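Local coordinates for protein CrmK (Actinoalloteichus sp. WH1-2216-6, PDB 5I1V) that is a flavin-dependent oxidase with covalently bound FAD that takes part in shunt product recycling in caerulomycin biosynthesis, at residues R340-R348 with N442-D453; A431-D439 with W459-I469. All coordinates share one frame; numbering follows the deposited sequence.

Interaction 1 (R340-R348 with N442-D453). With FAD (flavin-adenine dinucleotide), chain E.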
loop_
_atom_site.group_PDB
_atom_site.type_symbol
_atom_site.label_atom_id
_atom_site.label_comp_id
_atom_site.label_asym_id
_atom_site.label_seq_id
_atom_site.Cartn_x
_atom_site.Cartn_y
_atom_site.Cartn_z
ATOM N N ARG A 340 -7.380 -9.941 -14.478
ATOM C CA ARG A 340 -6.541 -11.065 -14.007
ATOM C C ARG A 340 -7.182 -12.392 -14.169
ATOM O O ARG A 340 -8.413 -12.508 -14.128
ATOM C CB ARG A 340 -6.232 -10.969 -12.498
ATOM C CG ARG A 340 -5.909 -9.591 -11.990
ATOM C CD ARG A 340 -5.810 -9.568 -10.465
ATOM N NE ARG A 340 -5.511 -8.202 -10.018
ATOM C CZ ARG A 340 -4.295 -7.665 -10.032
ATOM N NH1 ARG A 340 -4.125 -6.404 -9.652
ATOM N NH2 ARG A 340 -3.248 -8.380 -10.449
ATOM N N LYS A 341 -6.345 -13.430 -14.261
ATOM C CA LYS A 341 -6.771 -14.790 -14.121
ATOM C C LYS A 341 -5.689 -15.537 -13.303
ATOM O O LYS A 341 -4.485 -15.404 -13.560
ATOM C CB LYS A 341 -6.963 -15.419 -15.488
ATOM C CG LYS A 341 -7.354 -16.888 -15.517
ATOM C CD LYS A 341 -8.759 -17.147 -15.047
ATOM C CE LYS A 341 -9.104 -18.636 -15.064
ATOM N NZ LYS A 341 -10.127 -19.000 -14.024
ATOM N N VAL A 342 -6.110 -16.303 -12.302
ATOM C CA VAL A 342 -5.158 -17.055 -11.462
ATOM C C VAL A 342 -5.525 -18.529 -11.469
ATOM O O VAL A 342 -6.679 -18.902 -11.684
ATOM C CB VAL A 342 -5.075 -16.563 -10.011
ATOM C CG1 VAL A 342 -4.544 -15.130 -9.948
ATOM C CG2 VAL A 342 -6.441 -16.748 -9.320
ATOM N N LYS A 343 -4.514 -19.373 -11.310
ATOM C CA LYS A 343 -4.717 -20.786 -11.117
ATOM C C LYS A 343 -3.729 -21.273 -10.029
ATOM O O LYS A 343 -2.772 -20.602 -9.690
ATOM C CB LYS A 343 -4.498 -21.554 -12.442
ATOM C CG LYS A 343 -5.439 -21.157 -13.570
ATOM C CD LYS A 343 -5.211 -22.001 -14.811
ATOM C CE LYS A 343 -6.266 -21.750 -15.857
ATOM N NZ LYS A 343 -7.389 -22.725 -15.733
ATOM N N SER A 344 -3.964 -22.460 -9.538
ATOM C CA SER A 344 -3.290 -22.997 -8.401
ATOM C C SER A 344 -3.120 -24.495 -8.580
ATOM O O SER A 344 -3.979 -25.142 -9.182
ATOM C CB SER A 344 -4.160 -22.668 -7.180
ATOM O OG SER A 344 -4.116 -23.656 -6.203
ATOM N N ALA A 345 -2.013 -25.032 -8.083
ATOM C CA ALA A 345 -1.730 -26.492 -8.084
ATOM C C ALA A 345 -0.679 -26.752 -6.992
ATOM O O ALA A 345 0.382 -26.144 -6.969
ATOM C CB ALA A 345 -1.255 -27.008 -9.456
ATOM N N ASP A 346 -0.975 -27.651 -6.085
ATOM C CA ASP A 346 -0.052 -27.966 -4.996
ATOM C C ASP A 346 0.546 -29.336 -5.149
ATOM O O ASP A 346 -0.115 -30.224 -5.644
ATOM C CB ASP A 346 -0.800 -27.846 -3.662
ATOM C CG ASP A 346 -1.332 -26.446 -3.451
ATOM O OD1 ASP A 346 -0.923 -25.532 -4.259
ATOM O OD2 ASP A 346 -2.151 -26.270 -2.510
ATOM N N LEU A 347 1.794 -29.477 -4.700
ATOM C CA LEU A 347 2.672 -30.618 -5.037
ATOM C C LEU A 347 3.215 -31.240 -3.768
ATOM O O LEU A 347 3.478 -30.532 -2.779
ATOM C CB LEU A 347 3.890 -30.159 -5.844
ATOM C CG LEU A 347 3.676 -29.622 -7.258
ATOM C CD1 LEU A 347 4.923 -28.896 -7.731
ATOM C CD2 LEU A 347 3.319 -30.752 -8.219
ATOM N N ARG A 348 3.414 -32.547 -3.801
ATOM C CA ARG A 348 4.150 -33.233 -2.714
ATOM C C ARG A 348 5.281 -34.059 -3.334
ATOM O O ARG A 348 5.967 -34.798 -2.642
ATOM C CB ARG A 348 3.225 -34.115 -1.871
ATOM C CG ARG A 348 2.457 -35.137 -2.706
ATOM C CD ARG A 348 1.300 -35.788 -1.963
ATOM N NE ARG A 348 1.798 -36.751 -1.003
ATOM C CZ ARG A 348 1.932 -36.549 0.311
ATOM N NH1 ARG A 348 1.576 -35.400 0.900
ATOM N NH2 ARG A 348 2.424 -37.534 1.060
ATOM N N ASN A 442 0.448 -34.624 -7.034
ATOM C CA ASN A 442 -0.426 -33.472 -6.822
ATOM C C ASN A 442 -1.229 -33.642 -5.532
ATOM O O ASN A 442 -1.609 -34.739 -5.204
ATOM C CB ASN A 442 -1.401 -33.319 -7.975
ATOM C CG ASN A 442 -0.722 -33.344 -9.314
ATOM O OD1 ASN A 442 0.019 -32.432 -9.660
ATOM N ND2 ASN A 442 -0.989 -34.387 -10.089
ATOM N N THR A 443 -1.474 -32.565 -4.793
ATOM C CA THR A 443 -2.360 -32.639 -3.634
ATOM C C THR A 443 -3.695 -31.920 -3.882
ATOM O O THR A 443 -4.608 -31.969 -3.048
ATOM C CB THR A 443 -1.706 -31.993 -2.412
ATOM O OG1 THR A 443 -1.376 -30.635 -2.721
ATOM C CG2 THR A 443 -0.441 -32.741 -2.038
ATOM N N GLY A 444 -3.818 -31.255 -5.023
ATOM C CA GLY A 444 -5.007 -30.496 -5.352
ATOM C C GLY A 444 -4.715 -29.005 -5.547
ATOM O O GLY A 444 -3.663 -28.620 -6.048
ATOM N N ALA A 445 -5.672 -28.171 -5.170
ATOM C CA ALA A 445 -5.557 -26.726 -5.351
ATOM C C ALA A 445 -6.144 -25.984 -4.176
ATOM O O ALA A 445 -6.848 -26.572 -3.368
ATOM C CB ALA A 445 -6.263 -26.313 -6.617
ATOM N N TYR A 446 -5.879 -24.678 -4.134
ATOM C CA TYR A 446 -6.254 -23.836 -3.002
ATOM C C TYR A 446 -7.494 -23.029 -3.264
ATOM O O TYR A 446 -7.575 -22.275 -4.206
ATOM C CB TYR A 446 -5.054 -22.934 -2.709
ATOM C CG TYR A 446 -5.155 -21.999 -1.524
ATOM C CD1 TYR A 446 -5.718 -22.393 -0.317
ATOM C CD2 TYR A 446 -4.608 -20.733 -1.604
ATOM C CE1 TYR A 446 -5.769 -21.515 0.764
ATOM C CE2 TYR A 446 -4.626 -19.858 -0.533
ATOM C CZ TYR A 446 -5.227 -20.243 0.636
ATOM O OH TYR A 446 -5.246 -19.365 1.670
ATOM N N ILE A 447 -8.466 -23.117 -2.347
ATOM C CA ILE A 447 -9.734 -22.503 -2.543
ATOM C C ILE A 447 -9.650 -20.987 -2.629
ATOM O O ILE A 447 -10.468 -20.374 -3.284
ATOM C CB ILE A 447 -10.760 -22.961 -1.456
ATOM C CG1 ILE A 447 -12.206 -22.565 -1.858
ATOM C CG2 ILE A 447 -10.416 -22.378 -0.081
ATOM C CD1 ILE A 447 -12.739 -23.135 -3.145
ATOM N N ASN A 448 -8.654 -20.388 -2.007
ATOM C CA ASN A 448 -8.452 -18.928 -2.062
ATOM C C ASN A 448 -7.806 -18.423 -3.387
ATOM O O ASN A 448 -7.675 -17.208 -3.608
ATOM C CB ASN A 448 -7.655 -18.502 -0.873
ATOM C CG ASN A 448 -8.537 -18.097 0.288
ATOM O OD1 ASN A 448 -9.737 -17.827 0.081
ATOM N ND2 ASN A 448 -7.973 -18.052 1.496
ATOM N N TYR A 449 -7.422 -19.350 -4.258
ATOM C CA TYR A 449 -7.158 -19.014 -5.682
ATOM C C TYR A 449 -8.128 -19.784 -6.582
ATOM O O TYR A 449 -7.698 -20.655 -7.323
ATOM C CB TYR A 449 -5.739 -19.385 -6.078
ATOM C CG TYR A 449 -4.689 -18.622 -5.302
ATOM C CD1 TYR A 449 -4.740 -17.243 -5.240
ATOM C CD2 TYR A 449 -3.614 -19.265 -4.716
ATOM C CE1 TYR A 449 -3.800 -16.511 -4.560
ATOM C CE2 TYR A 449 -2.661 -18.534 -4.000
ATOM C CZ TYR A 449 -2.775 -17.162 -3.929
ATOM O OH TYR A 449 -1.870 -16.385 -3.261
ATOM N N PRO A 450 -9.431 -19.499 -6.486
ATOM C CA PRO A 450 -10.403 -20.337 -7.196
ATOM C C PRO A 450 -10.309 -20.201 -8.709
ATOM O O PRO A 450 -10.091 -19.112 -9.202
ATOM C CB PRO A 450 -11.750 -19.750 -6.803
ATOM C CG PRO A 450 -11.429 -18.303 -6.511
ATOM C CD PRO A 450 -10.081 -18.328 -5.862
ATOM N N ASP A 451 -10.580 -21.292 -9.402
ATOM C CA ASP A 451 -10.505 -21.266 -10.871
ATOM C C ASP A 451 -11.709 -21.987 -11.407
ATOM O O ASP A 451 -11.762 -23.228 -11.332
ATOM C CB ASP A 451 -9.264 -22.006 -11.251
ATOM C CG ASP A 451 -9.090 -22.173 -12.747
ATOM O OD1 ASP A 451 -9.886 -21.628 -13.558
ATOM O OD2 ASP A 451 -8.103 -22.881 -13.083
ATOM N N ILE A 452 -12.647 -21.262 -11.998
ATOM C CA ILE A 452 -13.895 -21.928 -12.405
ATOM C C ILE A 452 -13.664 -22.918 -13.561
ATOM O O ILE A 452 -14.523 -23.756 -13.827
ATOM C CB ILE A 452 -15.061 -20.972 -12.782
ATOM C CG1 ILE A 452 -14.688 -20.122 -14.007
ATOM C CG2 ILE A 452 -15.522 -20.214 -11.521
ATOM C CD1 ILE A 452 -15.720 -19.108 -14.491
ATOM N N ASP A 453 -12.517 -22.808 -14.236
ATOM C CA ASP A 453 -12.127 -23.801 -15.268
ATOM C C ASP A 453 -12.077 -25.232 -14.711
ATOM O O ASP A 453 -12.255 -26.166 -15.487
ATOM C CB ASP A 453 -10.796 -23.449 -15.939
ATOM C CG ASP A 453 -10.821 -22.087 -16.656
ATOM O OD1 ASP A 453 -11.922 -21.571 -16.935
ATOM O OD2 ASP A 453 -9.732 -21.521 -16.935
HETATM P PA FAD E . -13.376 -10.864 -1.251
HETATM O O1A FAD E . -13.310 -10.752 -2.754
HETATM O O2A FAD E . -14.005 -9.702 -0.537
HETATM O O5B FAD E . -14.085 -12.203 -0.839
HETATM C C5B FAD E . -13.576 -13.486 -1.185
HETATM C C4B FAD E . -14.693 -14.527 -1.020
HETATM O O4B FAD E . -14.963 -14.622 0.393
HETATM C C3B FAD E . -16.039 -14.226 -1.643
HETATM O O3B FAD E . -16.703 -15.454 -1.881
HETATM C C2B FAD E . -16.771 -13.488 -0.557
HETATM O O2B FAD E . -18.186 -13.328 -0.697
HETATM C C1B FAD E . -16.279 -14.224 0.695
HETATM N N9A FAD E . -16.200 -13.323 1.873
HETATM C C8A FAD E . -15.565 -12.118 2.002
HETATM N N7A FAD E . -15.846 -11.570 3.229
HETATM C C5A FAD E . -16.632 -12.435 3.835
HETATM C C6A FAD E . -17.237 -12.447 5.144
HETATM N N6A FAD E . -16.968 -11.429 5.938
HETATM N N1A FAD E . -18.009 -13.495 5.450
HETATM C C2A FAD E . -18.265 -14.496 4.581
HETATM N N3A FAD E . -17.687 -14.585 3.355
HETATM C C4A FAD E . -16.925 -13.533 2.964
HETATM N N1 FAD E . -3.977 -15.981 0.025
HETATM C C2 FAD E . -3.056 -16.568 0.825
HETATM O O2 FAD E . -3.374 -17.529 1.535
HETATM N N3 FAD E . -1.773 -16.152 0.896
HETATM C C4 FAD E . -1.273 -15.160 0.170
HETATM O O4 FAD E . -0.087 -14.792 0.305
HETATM C C4X FAD E . -2.186 -14.452 -0.715
HETATM N N5 FAD E . -1.747 -13.423 -1.489
HETATM C C5X FAD E . -2.643 -12.732 -2.211
HETATM C C6 FAD E . -2.247 -11.576 -2.883
HETATM C C7 FAD E . -3.117 -10.815 -3.664
HETATM C C7M FAD E . -2.605 -9.551 -4.366
HETATM C C8 FAD E . -4.515 -11.287 -3.752
HETATM C C8M FAD E . -5.530 -10.555 -4.586
HETATM C C9 FAD E . -4.941 -12.447 -3.095
HETATM C C9A FAD E . -4.051 -13.189 -2.319
HETATM N N10 FAD E . -4.450 -14.342 -1.633
HETATM C C10 FAD E . -3.555 -14.970 -0.787
HETATM C "C1'" FAD E . -5.741 -14.982 -1.887
HETATM C "C2'" FAD E . -6.763 -14.519 -0.899
HETATM O "O2'" FAD E . -6.581 -15.236 0.306
HETATM C "C3'" FAD E . -8.158 -14.664 -1.407
HETATM O "O3'" FAD E . -8.284 -13.900 -2.639
HETATM C "C4'" FAD E . -9.193 -14.223 -0.350
HETATM O "O4'" FAD E . -10.395 -14.951 -0.599
HETATM C "C5'" FAD E . -9.430 -12.728 -0.420
HETATM O "O5'" FAD E . -10.321 -12.367 0.636
HETATM P P FAD E . -10.984 -10.932 0.512
HETATM O O1P FAD E . -9.949 -9.904 0.240
HETATM O O2P FAD E . -11.916 -10.715 1.662
HETATM O O3P FAD E . -11.860 -11.110 -0.840
HETATM O O HOH W 1 -9.191 -17.984 -11.492
HETATM O O HOH W 2 -6.618 -23.817 -10.832
HETATM O O HOH W 3 -0.086 -30.247 -8.413
HETATM O O HOH W 4 -3.258 -29.063 -1.501
#

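Interaction 2 (A431-D439 with W459-I469)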
loop_
_atom_site.group_PDB
_atom_site.type_symbol
_atom_site.label_atom_id
_atom_site.label_comp_id
_atom_site.label_asym_id
_atom_site.label_seq_id
_atom_site.Cartn_x
_atom_site.Cartn_y
_atom_site.Cartn_z
ATOM N N ALA A 431 -1.188 -35.335 -18.091
ATOM C CA ALA A 431 -1.297 -36.728 -17.647
ATOM C C ALA A 431 -2.486 -36.976 -16.712
ATOM O O ALA A 431 -2.856 -38.111 -16.482
ATOM C CB ALA A 431 -0.003 -37.187 -16.984
ATOM N N THR A 432 -3.074 -35.918 -16.159
ATOM C CA THR A 432 -4.184 -36.051 -15.234
ATOM C C THR A 432 -5.344 -35.159 -15.685
ATOM O O THR A 432 -5.910 -34.415 -14.879
ATOM C CB THR A 432 -3.757 -35.656 -13.785
ATOM O OG1 THR A 432 -3.247 -34.315 -13.780
ATOM C CG2 THR A 432 -2.663 -36.619 -13.240
ATOM N N GLY A 433 -5.666 -35.195 -16.976
ATOM C CA GLY A 433 -6.861 -34.532 -17.499
ATOM C C GLY A 433 -6.882 -33.021 -17.349
ATOM O O GLY A 433 -7.961 -32.419 -17.284
ATOM N N GLY A 434 -5.698 -32.423 -17.297
ATOM C CA GLY A 434 -5.547 -30.972 -17.299
ATOM C C GLY A 434 -5.673 -30.298 -15.934
ATOM O O GLY A 434 -5.625 -29.082 -15.856
ATOM N N VAL A 435 -5.821 -31.078 -14.865
ATOM C CA VAL A 435 -5.956 -30.526 -13.505
ATOM C C VAL A 435 -5.075 -31.276 -12.506
ATOM O O VAL A 435 -4.687 -32.437 -12.756
ATOM C CB VAL A 435 -7.413 -30.594 -13.047
ATOM C CG1 VAL A 435 -8.283 -29.800 -13.988
ATOM C CG2 VAL A 435 -7.901 -32.032 -12.993
ATOM N N PRO A 436 -4.772 -30.643 -11.354
ATOM C CA PRO A 436 -4.005 -31.311 -10.295
ATOM C C PRO A 436 -4.868 -32.219 -9.437
ATOM O O PRO A 436 -5.186 -31.890 -8.280
ATOM C CB PRO A 436 -3.485 -30.131 -9.454
ATOM C CG PRO A 436 -4.582 -29.132 -9.564
ATOM C CD PRO A 436 -5.093 -29.243 -10.982
ATOM N N THR A 437 -5.225 -33.383 -9.980
ATOM C CA THR A 437 -6.033 -34.362 -9.276
ATOM C C THR A 437 -5.236 -34.878 -8.075
ATOM O O THR A 437 -4.075 -35.266 -8.259
ATOM C CB THR A 437 -6.281 -35.590 -10.189
ATOM O OG1 THR A 437 -5.003 -36.109 -10.608
ATOM C CG2 THR A 437 -7.058 -35.197 -11.392
ATOM N N PRO A 438 -5.834 -34.919 -6.871
ATOM C CA PRO A 438 -5.019 -35.375 -5.752
ATOM C C PRO A 438 -4.496 -36.795 -5.956
ATOM O O PRO A 438 -5.288 -37.703 -6.185
ATOM C CB PRO A 438 -5.982 -35.331 -4.559
ATOM C CG PRO A 438 -6.957 -34.260 -4.914
ATOM C CD PRO A 438 -7.072 -34.255 -6.407
ATOM N N ASP A 439 -3.175 -36.950 -5.894
ATOM C CA ASP A 439 -2.521 -38.237 -6.111
ATOM C C ASP A 439 -1.167 -38.200 -5.408
ATOM O O ASP A 439 -0.989 -37.453 -4.442
ATOM C CB ASP A 439 -2.403 -38.534 -7.625
ATOM C CG ASP A 439 -1.553 -37.503 -8.366
ATOM O OD1 ASP A 439 -0.672 -36.884 -7.739
ATOM O OD2 ASP A 439 -1.763 -37.291 -9.583
ATOM N N TRP A 459 -11.868 -28.012 -19.968
ATOM C CA TRP A 459 -10.516 -27.889 -19.376
ATOM C C TRP A 459 -10.200 -28.960 -18.330
ATOM O O TRP A 459 -9.037 -29.310 -18.095
ATOM C CB TRP A 459 -10.340 -26.468 -18.766
ATOM C CG TRP A 459 -10.413 -25.442 -19.826
ATOM C CD1 TRP A 459 -11.470 -24.593 -20.119
ATOM C CD2 TRP A 459 -9.437 -25.225 -20.844
ATOM N NE1 TRP A 459 -11.174 -23.857 -21.242
ATOM C CE2 TRP A 459 -9.942 -24.235 -21.712
ATOM C CE3 TRP A 459 -8.183 -25.774 -21.104
ATOM C CZ2 TRP A 459 -9.216 -23.761 -22.799
ATOM C CZ3 TRP A 459 -7.461 -25.305 -22.202
ATOM C CH2 TRP A 459 -7.981 -24.308 -23.025
ATOM N N ASN A 460 -11.229 -29.437 -17.657
ATOM C CA ASN A 460 -11.090 -30.534 -16.722
ATOM C C ASN A 460 -11.659 -31.792 -17.371
ATOM O O ASN A 460 -12.876 -31.984 -17.366
ATOM C CB ASN A 460 -11.861 -30.240 -15.415
ATOM C CG ASN A 460 -11.659 -31.326 -14.363
ATOM O OD1 ASN A 460 -11.107 -32.396 -14.643
ATOM N ND2 ASN A 460 -12.096 -31.057 -13.147
ATOM N N THR A 461 -10.779 -32.637 -17.911
ATOM C CA THR A 461 -11.185 -33.897 -18.492
ATOM C C THR A 461 -10.837 -35.064 -17.604
ATOM O O THR A 461 -10.815 -36.175 -18.073
ATOM C CB THR A 461 -10.552 -34.111 -19.891
ATOM O OG1 THR A 461 -9.128 -34.047 -19.806
ATOM C CG2 THR A 461 -11.008 -33.029 -20.851
ATOM N N SER A 462 -10.598 -34.831 -16.309
ATOM C CA SER A 462 -10.105 -35.887 -15.415
ATOM C C SER A 462 -11.200 -36.746 -14.781
ATOM O O SER A 462 -10.919 -37.780 -14.178
ATOM C CB SER A 462 -9.296 -35.252 -14.281
ATOM O OG SER A 462 -10.163 -34.805 -13.257
ATOM N N GLY A 463 -12.435 -36.285 -14.837
ATOM C CA GLY A 463 -13.511 -36.882 -14.046
ATOM C C GLY A 463 -13.481 -36.581 -12.550
ATOM O O GLY A 463 -14.353 -37.029 -11.813
ATOM N N VAL A 464 -12.507 -35.804 -12.083
ATOM C CA VAL A 464 -12.456 -35.471 -10.666
ATOM C C VAL A 464 -13.147 -34.100 -10.482
ATOM O O VAL A 464 -12.810 -33.140 -11.178
ATOM C CB VAL A 464 -11.012 -35.521 -10.131
ATOM C CG1 VAL A 464 -10.941 -34.995 -8.718
ATOM C CG2 VAL A 464 -10.497 -36.964 -10.135
ATOM N N PRO A 465 -14.135 -34.015 -9.565
ATOM C CA PRO A 465 -14.905 -32.777 -9.466
ATOM C C PRO A 465 -14.094 -31.664 -8.826
ATOM O O PRO A 465 -13.163 -31.945 -8.097
ATOM C CB PRO A 465 -16.114 -33.165 -8.608
ATOM C CG PRO A 465 -15.768 -34.423 -7.945
ATOM C CD PRO A 465 -14.712 -35.092 -8.749
ATOM N N TRP A 466 -14.443 -30.416 -9.125
ATOM C CA TRP A 466 -13.781 -29.251 -8.523
ATOM C C TRP A 466 -13.667 -29.421 -7.011
ATOM O O TRP A 466 -12.621 -29.169 -6.451
ATOM C CB TRP A 466 -14.499 -27.929 -8.874
ATOM C CG TRP A 466 -15.921 -27.817 -8.333
ATOM C CD1 TRP A 466 -17.057 -28.260 -8.940
ATOM C CD2 TRP A 466 -16.326 -27.276 -7.079
ATOM N NE1 TRP A 466 -18.131 -28.025 -8.146
ATOM C CE2 TRP A 466 -17.716 -27.432 -6.989
ATOM C CE3 TRP A 466 -15.647 -26.678 -6.016
ATOM C CZ2 TRP A 466 -18.453 -26.999 -5.895
ATOM C CZ3 TRP A 466 -16.385 -26.261 -4.902
ATOM C CH2 TRP A 466 -17.771 -26.427 -4.856
ATOM N N HIS A 467 -14.708 -29.878 -6.347
ATOM C CA HIS A 467 -14.662 -29.859 -4.873
ATOM C C HIS A 467 -13.678 -30.861 -4.227
ATOM O O HIS A 467 -13.165 -30.647 -3.140
ATOM C CB HIS A 467 -16.054 -29.984 -4.269
ATOM C CG HIS A 467 -16.883 -31.063 -4.879
ATOM N ND1 HIS A 467 -16.735 -32.387 -4.539
ATOM C CD2 HIS A 467 -17.861 -31.018 -5.818
ATOM C CE1 HIS A 467 -17.618 -33.106 -5.209
ATOM N NE2 HIS A 467 -18.313 -32.298 -5.986
ATOM N N THR A 468 -13.430 -31.975 -4.890
ATOM C CA THR A 468 -12.356 -32.841 -4.463
ATOM C C THR A 468 -10.983 -32.232 -4.558
ATOM O O THR A 468 -10.139 -32.418 -3.659
ATOM C CB THR A 468 -12.401 -34.110 -5.307
ATOM O OG1 THR A 468 -13.691 -34.678 -5.087
ATOM C CG2 THR A 468 -11.267 -35.043 -4.918
ATOM N N ILE A 469 -10.755 -31.518 -5.652
ATOM C CA ILE A 469 -9.500 -30.875 -5.891
ATOM C C ILE A 469 -9.195 -29.806 -4.823
ATOM O O ILE A 469 -8.052 -29.655 -4.430
ATOM C CB ILE A 469 -9.459 -30.254 -7.286
ATOM C CG1 ILE A 469 -9.462 -31.378 -8.319
ATOM C CG2 ILE A 469 -8.193 -29.428 -7.444
ATOM C CD1 ILE A 469 -9.894 -30.956 -9.692
HETATM O O HOH W 5 -6.805 -27.445 -17.660
#

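Interaction 1 (R340-R348 with N442-D453)
K341 holds CG anti to its backbone N (chi1 177°) and bends at chi2, while K343, with CG anti to its carbonyl carbon (chi1 -61°), stays extended as far as CE; both ammonium groups thereby arrive at D451 in a salt-bridge network that also takes in D453. K341 NZ bridges to D451 OD1 at 2.7 Å from above the carboxylate plane, and the backbone N of D453 reaches this same oxygen from the opposite face, closing an Asx turn. K343 NZ makes two salt bridges, to the syn lone pair of D451 OD2 at 2.7 Å and to the anti lone pair of D453 OD2 at 2.9 Å. E67 adds a further carboxylate beside K341 and R422 a second cation beside D453; the carboxylates gathered round the two lysines would be expected to favour their protonated form. A water that accepts from K341 NZ lies within hydrogen-bonding distance of the carbonyls of V342 and P450.

Towards R348 the strand 340-347 pairs with the short, weakly bonded strand 442-444 at the margin of the large antiparallel sheet at the core of the substrate-binding domain, as in berberine bridge enzyme-like oxidases. The backbone N of T443 bonds to D346 O at 2.8 Å, and D346 N to G444 O at 2.9 Å. The carboxylate of D346 is turned to K401, with a water between D346 OD2 and T443 OG1.

Where the chain leaves this edge, S344 OG accepts the backbone N-H of Y446 at 2.9 Å, nearly straight at 166°. A type I turn over Y446-Y449 then delivers three side chains to the flavin. Y446 OH donates to FAD O2 at 2.6 Å and itself accepts from N448 ND2; N448 OD1 takes the ribityl O4' hydroxyl. Y449 packs its CB against S344 CB, and its OH lies 3.2 Å from FAD C4X.

Interaction 2 (A431-D439 with W459-I469)
The type I' turn of T432-V435 sets G433 against T461 and S462, joining the loop after helix 414-428 to the irregular chain that leads into helix 466-471, part of the berberine-like C-terminal region beside the edge of the large sheet. Across the contact, hydrogen bonding centres on G433 O. It accepts the backbone N of T461 in the carbonyl plane, on a lone pair, at 2.9 Å; T461 OG1 adds a weak bond. Both glycines of the turn have positive phi, and the bare CA of G433 lies 4.1 Å from S462 CA. A water bridges the carbonyls of G434 and W459.

Within 459-469, side chains fasten the loop to itself. N460, its CG anti to the backbone N (chi1 -176°), brings OD1 forward to S462, where both the backbone N and OG donate to it, the former making an Asx turn. S462 OG in turn accepts V464 N at 2.8 Å as an ST turn. N460 ND2 is bonded to the carbonyls of both V464 and L454.

Van der Waals contacts complete the join. The V435 and N460 side chains cross at about a right angle, with V435 CG1 3.7 Å from N460 CG. The other methyl of V435, CG2, touches I469 CD1 at 4.0 Å. P436 CG meets I469 CG2, and T437 CG2 lies against S462 and V464. The P438 ring rests on the first turn of the helix, its CG 3.9 Å from T468 O.

The centres of interactions 1 and 2 lie about 11 Å apart, and their segments alternate along the chain: 340-348, 431-439, 442-453, then 459-469. The loop 431-439 leads, after two intervening residues, into strand 442-444, one of the two edge strands of the eight-stranded antiparallel sheet, and helix 466-471 follows that strand in sequence. The two contacts also touch: A445 N lies 2.9 Å from I469 O, a probable hydrogen bond, and P436 CG packs 3.7 Å from G444 O. Interaction 1 joins the edge strand to strand 339-347, whereas the more peripheral interaction 2 joins the loop before it to the loop and helix after it. The edge strand thus sits between the contacts, followed by the FAD-contacting turn.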